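Local coordinates for chitin oligosaccharide binding protein NagB2 (Paenibacillus sp. FPU-7, PDB 7EHU) that binds chitin oligosaccharides of two or three N-acetylglucosamine units as an extracellular solute-binding protein, probably delivering them to an ABC-type transporter, at residues A199-A204 with Q402-L407; L255-G260 with G275-S280; L283-D286 with V290-N293. One frame throughout, in Å; residues are numbered along the deposited sequence.

Contact 1 (A199-A204 with Q402-L407); sequences AINMLA and QSVQEL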
loop_
_atom_site.group_PDB
_atom_site.type_symbol
_atom_site.label_atom_id
_atom_site.label_comp_id
_atom_site.label_asym_id
_atom_site.label_seq_id
_atom_site.Cartn_x
_atom_site.Cartn_y
_atom_site.Cartn_z
ATOM N N ALA A 199 -2.043 -5.701 7.078
ATOM C CA ALA A 199 -0.600 -5.625 7.306
ATOM C C ALA A 199 0.039 -7.009 7.249
ATOM O O ALA A 199 1.166 -7.159 6.755
ATOM C CB ALA A 199 -0.332 -4.960 8.648
ATOM N N ILE A 200 -0.659 -8.025 7.763
ATOM C CA ILE A 200 -0.212 -9.404 7.587
ATOM C C ILE A 200 -0.230 -9.762 6.110
ATOM O O ILE A 200 0.673 -10.436 5.604
ATOM C CB ILE A 200 -1.088 -10.371 8.400
ATOM C CG1 ILE A 200 -1.042 -10.074 9.900
ATOM C CG2 ILE A 200 -0.648 -11.821 8.156
ATOM C CD1 ILE A 200 -2.223 -10.677 10.673
ATOM N N ASN A 201 -1.264 -9.318 5.400
ATOM C CA ASN A 201 -1.382 -9.647 3.988
ATOM C C ASN A 201 -0.273 -9.060 3.132
ATOM O O ASN A 201 -0.024 -9.581 2.042
ATOM C CB ASN A 201 -2.755 -9.265 3.438
ATOM C CG ASN A 201 -3.842 -10.255 3.849
ATOM O OD1 ASN A 201 -3.565 -11.397 4.206
ATOM N ND2 ASN A 201 -5.087 -9.815 3.769
ATOM N N MET A 202 0.402 -8.001 3.574
ATOM C CA MET A 202 1.564 -7.541 2.808
ATOM C C MET A 202 2.580 -8.662 2.701
ATOM O O MET A 202 3.067 -9.000 1.618
ATOM C CB MET A 202 2.205 -6.340 3.511
ATOM C CG MET A 202 1.403 -5.051 3.389
ATOM S SD MET A 202 2.393 -3.577 3.802
ATOM C CE MET A 202 2.316 -3.676 5.601
ATOM N N LEU A 203 2.897 -9.264 3.839
ATOM C CA LEU A 203 3.854 -10.354 3.874
ATOM C C LEU A 203 3.305 -11.591 3.195
ATOM O O LEU A 203 4.014 -12.251 2.430
ATOM C CB LEU A 203 4.222 -10.636 5.326
ATOM C CG LEU A 203 5.278 -11.713 5.552
ATOM C CD1 LEU A 203 6.573 -11.405 4.806
ATOM C CD2 LEU A 203 5.551 -11.876 7.046
ATOM N N ALA A 204 2.040 -11.916 3.461
ATOM C CA ALA A 204 1.434 -13.085 2.840
ATOM C C ALA A 204 1.455 -12.973 1.326
ATOM O O ALA A 204 1.731 -13.958 0.632
ATOM C CB ALA A 204 0.000 -13.258 3.338
ATOM N N GLN A 402 -9.280 -11.582 7.655
ATOM C CA GLN A 402 -9.751 -12.375 8.789
ATOM C C GLN A 402 -9.030 -13.707 8.862
ATOM O O GLN A 402 -8.686 -14.183 9.956
ATOM C CB GLN A 402 -11.248 -12.668 8.627
ATOM C CG GLN A 402 -12.193 -11.494 8.766
ATOM C CD GLN A 402 -11.937 -10.645 9.992
ATOM O OE1 GLN A 402 -11.544 -9.487 9.882
ATOM N NE2 GLN A 402 -12.182 -11.212 11.172
ATOM N N SER A 403 -8.871 -14.363 7.708
ATOM C CA SER A 403 -8.294 -15.703 7.676
ATOM C C SER A 403 -6.842 -15.714 8.123
ATOM O O SER A 403 -6.427 -16.632 8.841
ATOM C CB SER A 403 -8.448 -16.342 6.291
ATOM O OG SER A 403 -9.811 -16.389 5.886
ATOM N N VAL A 404 -6.045 -14.716 7.711
ATOM C CA VAL A 404 -4.638 -14.730 8.115
ATOM C C VAL A 404 -4.502 -14.399 9.597
ATOM O O VAL A 404 -3.591 -14.888 10.267
ATOM C CB VAL A 404 -3.727 -13.840 7.245
ATOM C CG1 VAL A 404 -3.672 -14.337 5.795
ATOM C CG2 VAL A 404 -4.103 -12.341 7.318
ATOM N N GLN A 405 -5.412 -13.600 10.146
ATOM C CA GLN A 405 -5.419 -13.393 11.589
ATOM C C GLN A 405 -5.731 -14.701 12.306
ATOM O O GLN A 405 -5.078 -15.048 13.302
ATOM C CB GLN A 405 -6.427 -12.302 11.946
ATOM C CG GLN A 405 -5.977 -10.893 11.580
ATOM C CD GLN A 405 -7.048 -9.858 11.821
ATOM O OE1 GLN A 405 -8.241 -10.128 11.678
ATOM N NE2 GLN A 405 -6.636 -8.664 12.212
ATOM N N GLU A 406 -6.706 -15.455 11.789
ATOM C CA GLU A 406 -7.040 -16.765 12.342
ATOM C C GLU A 406 -5.890 -17.745 12.175
ATOM O O GLU A 406 -5.620 -18.537 13.081
ATOM C CB GLU A 406 -8.301 -17.287 11.653
ATOM C CG GLU A 406 -9.529 -16.491 12.021
ATOM C CD GLU A 406 -10.737 -16.784 11.148
ATOM O OE1 GLU A 406 -11.730 -16.048 11.267
ATOM O OE2 GLU A 406 -10.685 -17.713 10.322
ATOM N N LEU A 407 -5.213 -17.718 11.024
ATOM C CA LEU A 407 -4.043 -18.568 10.823
ATOM C C LEU A 407 -2.977 -18.286 11.875
ATOM O O LEU A 407 -2.435 -19.212 12.493
ATOM C CB LEU A 407 -3.485 -18.327 9.420
ATOM C CG LEU A 407 -2.239 -19.126 9.014
ATOM C CD1 LEU A 407 -2.506 -20.607 9.010
ATOM C CD2 LEU A 407 -1.723 -18.696 7.649
#

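Contact 2 (L255-G260 with G275-S280); sequences LKYSEG and GSWATS. With NAG (2-acetamido-2-deoxy-beta-D-glucopyranose), chain B; NAG (2-acetamido-2-deoxy-beta-D-glucopyranose), chain C; NAG (2-acetamido-2-deoxy-beta-D-glucopyranose), chain D.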
loop_
_atom_site.group_PDB
_atom_site.type_symbol
_atom_site.label_atom_id
_atom_site.label_comp_id
_atom_site.label_asym_id
_atom_site.label_seq_id
_atom_site.Cartn_x
_atom_site.Cartn_y
_atom_site.Cartn_z
ATOM N N LEU A 255 -1.280 -5.952 18.349
ATOM C CA LEU A 255 -0.713 -4.669 17.969
ATOM C C LEU A 255 -1.390 -4.150 16.716
ATOM O O LEU A 255 -1.671 -4.918 15.793
ATOM C CB LEU A 255 0.775 -4.831 17.671
ATOM C CG LEU A 255 1.629 -5.212 18.876
ATOM C CD1 LEU A 255 3.011 -5.673 18.393
ATOM C CD2 LEU A 255 1.781 -4.061 19.858
ATOM N N LYS A 256 -1.613 -2.843 16.676
ATOM C CA LYS A 256 -2.060 -2.156 15.472
ATOM C C LYS A 256 -0.895 -2.022 14.492
ATOM O O LYS A 256 0.275 -2.101 14.872
ATOM C CB LYS A 256 -2.547 -0.753 15.844
ATOM C CG LYS A 256 -3.673 -0.679 16.874
ATOM C CD LYS A 256 -4.259 0.742 16.984
ATOM C CE LYS A 256 -3.196 1.829 17.233
ATOM N NZ LYS A 256 -3.721 2.951 18.076
ATOM N N TYR A 257 -1.242 -1.773 13.226
ATOM C CA TYR A 257 -0.243 -1.587 12.174
ATOM C C TYR A 257 0.853 -0.634 12.623
ATOM O O TYR A 257 2.040 -0.940 12.500
ATOM C CB TYR A 257 -0.945 -1.014 10.934
ATOM C CG TYR A 257 -0.056 -0.596 9.805
ATOM C CD1 TYR A 257 0.857 -1.470 9.248
ATOM C CD2 TYR A 257 -0.162 0.676 9.271
ATOM C CE1 TYR A 257 1.655 -1.084 8.188
ATOM C CE2 TYR A 257 0.617 1.080 8.219
ATOM C CZ TYR A 257 1.511 0.188 7.664
ATOM O OH TYR A 257 2.245 0.619 6.580
ATOM N N SER A 258 0.465 0.546 13.111
ATOM C CA SER A 258 1.451 1.563 13.468
ATOM C C SER A 258 2.291 1.150 14.672
ATOM O O SER A 258 3.443 1.597 14.813
ATOM C CB SER A 258 0.741 2.880 13.749
ATOM O OG SER A 258 -0.157 2.743 14.844
ATOM N N GLU A 259 1.750 0.289 15.535
ATOM C CA GLU A 259 2.529 -0.213 16.661
ATOM C C GLU A 259 3.564 -1.227 16.204
ATOM O O GLU A 259 4.666 -1.270 16.761
ATOM C CB GLU A 259 1.571 -0.809 17.696
ATOM C CG GLU A 259 0.698 0.260 18.393
ATOM C CD GLU A 259 -0.445 -0.303 19.244
ATOM O OE1 GLU A 259 -0.855 -1.445 19.041
ATOM O OE2 GLU A 259 -0.931 0.448 20.118
ATOM N N GLY A 260 3.256 -2.020 15.170
ATOM C CA GLY A 260 4.277 -2.847 14.554
ATOM C C GLY A 260 5.393 -2.018 13.947
ATOM O O GLY A 260 6.572 -2.349 14.079
ATOM N N GLY A 275 5.305 -1.110 3.091
ATOM C CA GLY A 275 5.365 -0.298 1.911
ATOM C C GLY A 275 6.274 0.897 2.065
ATOM O O GLY A 275 6.598 1.335 3.172
ATOM N N SER A 276 6.669 1.453 0.922
ATOM C CA SER A 276 7.656 2.530 0.912
ATOM C C SER A 276 7.108 3.812 1.492
ATOM O O SER A 276 7.894 4.708 1.824
ATOM C CB SER A 276 8.269 2.699 -0.468
ATOM O OG SER A 276 7.279 2.756 -1.471
ATOM N N TRP A 277 5.793 3.895 1.681
ATOM C CA TRP A 277 5.167 5.027 2.371
ATOM C C TRP A 277 5.487 5.056 3.862
ATOM O O TRP A 277 5.157 6.043 4.526
ATOM C CB TRP A 277 3.629 4.968 2.152
ATOM C CG TRP A 277 3.055 3.709 2.761
ATOM C CD1 TRP A 277 2.868 3.446 4.094
ATOM C CD2 TRP A 277 2.666 2.510 2.073
ATOM N NE1 TRP A 277 2.407 2.171 4.282
ATOM C CE2 TRP A 277 2.274 1.573 3.053
ATOM C CE3 TRP A 277 2.611 2.143 0.726
ATOM C CZ2 TRP A 277 1.853 0.292 2.720
ATOM C CZ3 TRP A 277 2.185 0.876 0.399
ATOM C CH2 TRP A 277 1.801 -0.034 1.390
ATOM N N ALA A 278 6.166 4.026 4.377
ATOM C CA ALA A 278 6.573 3.987 5.780
ATOM C C ALA A 278 7.909 4.674 6.023
ATOM O O ALA A 278 8.294 4.856 7.180
ATOM C CB ALA A 278 6.697 2.526 6.242
ATOM N N THR A 279 8.644 5.040 4.961
ATOM C CA THR A 279 10.016 5.519 5.135
ATOM C C THR A 279 10.106 6.690 6.099
ATOM O O THR A 279 11.028 6.750 6.922
ATOM C CB THR A 279 10.625 5.882 3.782
ATOM O OG1 THR A 279 10.771 4.685 3.030
ATOM C CG2 THR A 279 11.991 6.555 3.928
ATOM N N SER A 280 9.187 7.656 5.988
ATOM C CA SER A 280 9.303 8.844 6.829
ATOM C C SER A 280 9.274 8.476 8.310
ATOM O O SER A 280 9.968 9.094 9.123
ATOM C CB SER A 280 8.193 9.854 6.542
ATOM O OG SER A 280 6.920 9.260 6.721
HETATM C C1 NAG B . 2.088 9.065 4.678
HETATM C C2 NAG B . 1.735 7.806 5.490
HETATM C C3 NAG B . 1.292 6.673 4.571
HETATM C C4 NAG B . 0.327 7.147 3.490
HETATM C C5 NAG B . 0.793 8.453 2.863
HETATM C C6 NAG B . -0.200 9.035 1.889
HETATM C C7 NAG B . 3.004 7.400 7.582
HETATM C C8 NAG B . 4.316 6.917 8.146
HETATM N N2 NAG B . 2.902 7.382 6.248
HETATM O O1 NAG B . 2.367 10.128 5.522
HETATM O O3 NAG B . 0.726 5.645 5.381
HETATM O O4 NAG B . 0.370 6.212 2.414
HETATM O O5 NAG B . 1.014 9.429 3.882
HETATM O O6 NAG B . -1.510 9.064 2.429
HETATM O O7 NAG B . 2.070 7.759 8.301
HETATM C C1 NAG C . -0.697 5.286 2.282
HETATM C C2 NAG C . -0.539 4.690 0.894
HETATM C C3 NAG C . -1.474 3.500 0.701
HETATM C C4 NAG C . -1.391 2.523 1.865
HETATM C C5 NAG C . -1.572 3.294 3.166
HETATM C C6 NAG C . -1.448 2.453 4.412
HETATM C C7 NAG C . 0.112 6.362 -0.819
HETATM C C8 NAG C . -0.405 7.380 -1.783
HETATM N N2 NAG C . -0.819 5.699 -0.118
HETATM O O3 NAG C . -1.125 2.880 -0.526
HETATM O O4 NAG C . -2.457 1.582 1.771
HETATM O O5 NAG C . -0.553 4.297 3.248
HETATM O O6 NAG C . -1.725 3.226 5.575
HETATM O O7 NAG C . 1.314 6.138 -0.699
HETATM C C1 NAG D . -2.129 0.256 1.466
HETATM C C2 NAG D . -3.388 -0.567 1.594
HETATM C C3 NAG D . -3.155 -1.991 1.092
HETATM C C4 NAG D . -2.590 -1.967 -0.324
HETATM C C5 NAG D . -1.346 -1.085 -0.383
HETATM C C6 NAG D . -0.786 -0.926 -1.780
HETATM C C7 NAG D . -5.053 -0.009 3.302
HETATM C C8 NAG D . -5.442 -0.136 4.750
HETATM N N2 NAG D . -3.897 -0.578 2.955
HETATM O O3 NAG D . -4.396 -2.685 1.137
HETATM O O4 NAG D . -2.212 -3.268 -0.764
HETATM O O5 NAG D . -1.668 0.223 0.118
HETATM O O6 NAG D . -1.729 -0.339 -2.664
HETATM O O7 NAG D . -5.763 0.572 2.481
#

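Contact 3 (L283-D286 with V290-N293); sequences LDKD and VKDN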
loop_
_atom_site.group_PDB
_atom_site.type_symbol
_atom_site.label_atom_id
_atom_site.label_comp_id
_atom_site.label_asym_id
_atom_site.label_seq_id
_atom_site.Cartn_x
_atom_site.Cartn_y
_atom_site.Cartn_z
ATOM N N LEU A 283 12.666 7.145 9.329
ATOM C CA LEU A 283 13.733 8.141 9.350
ATOM C C LEU A 283 13.480 9.267 10.341
ATOM O O LEU A 283 14.340 10.127 10.494
ATOM C CB LEU A 283 13.947 8.697 7.938
ATOM C CG LEU A 283 14.406 7.673 6.900
ATOM C CD1 LEU A 283 14.635 8.359 5.576
ATOM C CD2 LEU A 283 15.660 6.929 7.340
ATOM N N ASP A 284 12.340 9.272 11.017
ATOM C CA ASP A 284 11.954 10.394 11.859
ATOM C C ASP A 284 12.990 10.644 12.946
ATOM O O ASP A 284 13.224 9.786 13.797
ATOM C CB ASP A 284 10.621 10.038 12.512
ATOM C CG ASP A 284 10.033 11.181 13.293
ATOM O OD1 ASP A 284 9.236 11.930 12.687
ATOM O OD2 ASP A 284 10.384 11.359 14.484
ATOM N N LYS A 285 13.548 11.851 12.976
ATOM C CA LYS A 285 14.623 12.113 13.937
ATOM C C LYS A 285 14.136 12.095 15.379
ATOM O O LYS A 285 14.907 11.732 16.269
ATOM C CB LYS A 285 15.333 13.414 13.583
ATOM C CG LYS A 285 16.044 13.303 12.207
ATOM C CD LYS A 285 17.266 14.225 12.008
ATOM C CE LYS A 285 18.160 13.817 10.841
ATOM N NZ LYS A 285 18.645 12.442 10.975
ATOM N N ASP A 286 12.873 12.454 15.624
ATOM C CA ASP A 286 12.367 12.496 16.995
ATOM C C ASP A 286 12.093 11.120 17.573
ATOM O O ASP A 286 12.182 10.945 18.803
ATOM C CB ASP A 286 11.074 13.311 17.076
ATOM C CG ASP A 286 11.287 14.790 16.837
ATOM O OD1 ASP A 286 12.401 15.302 17.077
ATOM O OD2 ASP A 286 10.321 15.452 16.404
ATOM N N VAL A 290 16.561 3.888 14.762
ATOM C CA VAL A 290 17.229 3.122 13.722
ATOM C C VAL A 290 17.562 3.960 12.495
ATOM O O VAL A 290 18.079 3.410 11.514
ATOM C CB VAL A 290 16.376 1.895 13.317
ATOM C CG1 VAL A 290 15.955 1.114 14.569
ATOM C CG2 VAL A 290 15.161 2.289 12.487
ATOM N N LYS A 291 17.320 5.277 12.528
ATOM C CA LYS A 291 17.415 6.105 11.329
ATOM C C LYS A 291 18.816 6.117 10.723
ATOM O O LYS A 291 18.939 6.373 9.519
ATOM C CB LYS A 291 16.980 7.539 11.642
ATOM C CG LYS A 291 17.954 8.299 12.525
ATOM C CD LYS A 291 17.371 9.628 12.979
ATOM C CE LYS A 291 18.357 10.433 13.847
ATOM N NZ LYS A 291 19.648 10.702 13.154
ATOM N N ASP A 292 19.863 5.836 11.503
ATOM C CA ASP A 292 21.225 5.785 10.987
ATOM C C ASP A 292 21.771 4.359 10.905
ATOM O O ASP A 292 22.972 4.177 10.655
ATOM C CB ASP A 292 22.158 6.677 11.797
ATOM C CG ASP A 292 21.673 8.099 11.864
ATOM O OD1 ASP A 292 21.394 8.676 10.798
ATOM O OD2 ASP A 292 21.577 8.664 12.973
ATOM N N ASN A 293 20.916 3.352 11.086
ATOM C CA ASN A 293 21.300 1.949 11.067
ATOM C C ASN A 293 20.204 1.112 10.422
ATOM O O ASN A 293 19.746 0.110 10.976
ATOM C CB ASN A 293 21.596 1.434 12.470
ATOM C CG ASN A 293 22.824 2.062 13.069
ATOM O OD1 ASN A 293 23.958 1.633 12.786
ATOM N ND2 ASN A 293 22.634 3.082 13.882
#

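Contact 1 (A199-A204 with Q402-L407)
Two helices of the solute-binding fold, 197-212 and 394-408, meet almost perpendicularly through I200 and N201 on one side and V404 and Q405 on the other. Over these short segments their axes approach to 9.6 Å and cross at 84°, so the contact is a compact patch with I200 opposite V404. I200 turns its CG2 methyl, anti to the backbone N, onto V404 CG2 at 3.6 Å; the two side chains pass alongside, pointing opposite ways. The other branch of I200 runs on to CD1, which reaches CG of Q405 at 3.9 Å, the two chains lying roughly perpendicular. The amide end of Q405 takes no part, its NE2 donating to the carbonyls of G192 and S194. This is helix-to-helix packing in a lobe of the periplasmic binding protein fold, joining elements nearly two hundred residues apart; helix 230-244 adds F236 against V404 and L239 against A204. CB of N201 leaves to one side of the partner helix, but its amide bends in until OD1 lies 3.3 Å from CG1 of V404 and equally far from V404 CG2, so the oxygen straddles the two methyls. That oxygen is buried with no polar partner in the model, a likely cost in desolvation. L400 and E401 of helix 394-408 and F388 also touch the side chain of N201, which is about 7 Å from a bound N-acetylglucosamine.

Contact 2 (L255-G260 with G275-S280)
The indole of W277 lies between sugar and backbone, with the hydroxyl of Y257 at its edge. On one face, C4 of the chain C N-acetylglucosamine stands over the centre, 3.8 Å above the W277 ring plane; on the opposite face CA of G275 lies 3.5 Å from that plane, offset toward the rim. In the indole plane NE1 of W277 donates to OH of Y257 at 2.8 Å, a fairly straight bond of 162°. Y257 OH is also hydrogen-bonded to D274, so two bonds grip the buried hydroxyl. The Y257 ring, its CG anti to the backbone N (chi1 173°), packs against W198 with the planes inclined by about 55°. Such stacking of an aromatic ring on a pyranose as W277 provides, consistent with CH-pi contact, is a hallmark of carbohydrate-binding sites, and here it forms part of the chitin oligosaccharide pocket. The indole spans all three sugars: CD1 of W277 meets O3 of the chain B residue at 3.3 Å, while CH2 of W277 lies 3.7 Å from O5 of the chain D residue. The backbone contributes too, N2 of the chain B acetamide donating to O of W277 at 3.1 Å in a nearly straight bond; S280 OG sits by the methyl C8 of the same group. With an alanine at W277 the middle sugar is likely to lose its stacking platform and the Y257 hydroxyl its indole N-H donor. K256 sits at the N-cap position of helix 257-265, its N donating to E259 OE1 at 2.8 Å.

Contact 3 (L283-D286 with V290-N293)
K291 leaves its backbone with CG between N and the carbonyl carbon (chi1 70°), then runs extended to CE before turning off at NZ (chi4 57°), which carries its ammonium across the K285 chain. K285 bends the other way at its last torsion (chi4 -57°), and the two lysine chains run athwart one another. K285 NZ and K291 NZ come to 3.0 Å; both are donors, so this is a meeting of like charges and not a hydrogen bond. The methylenes pack as well, CG of K285 lying 4.0 Å from CD of K291. D292 probably offsets the repulsion: its OD2 forms a salt bridge with K291 NZ at 2.8 Å, approached on the syn side and somewhat out of the carboxylate plane, whereas its OD1, 4.7 Å from K285 NZ, is too far for a bridge. The site is the surface loop that joins helix 279-283 to strand 294-297. Residues V290 to N293 form a type I beta turn, closed by N293 N bonding to O of V290 at 2.9 Å, and the turn folds back over L283, where CB of K291 rests 3.9 Å from O of L283 and CD2 of L283 reaches O of K291 at 4.0 Å. Both lysines and D292 also touch a crystal neighbour, which may influence this pairing. N293 then bonds through its backbone to T155, at the start of helix 155-160.

How the contacts relate
Contact 1 brackets the other two along the chain: its segments lie 198 residues apart, and contact 2 followed by contact 3 falls between them. Contacts 1 and 2 have centres 15 Å apart and touch directly, because helix 197-212, one partner of contact 1, also packs against Y257 of contact 2: M202 CE and A199 CB each lie 3.7 Å from the Y257 ring, at CE1 and CD1 respectively. M202 also reaches the sugar-stacking W277, so one helix serves both the interhelical packing and the wall of the binding pocket. Contact 3 continues helix 279-283 outward to the surface, its centre 14 Å from contact 2 and 28 Å from contact 1, and adjoins contact 2 through the chain alone.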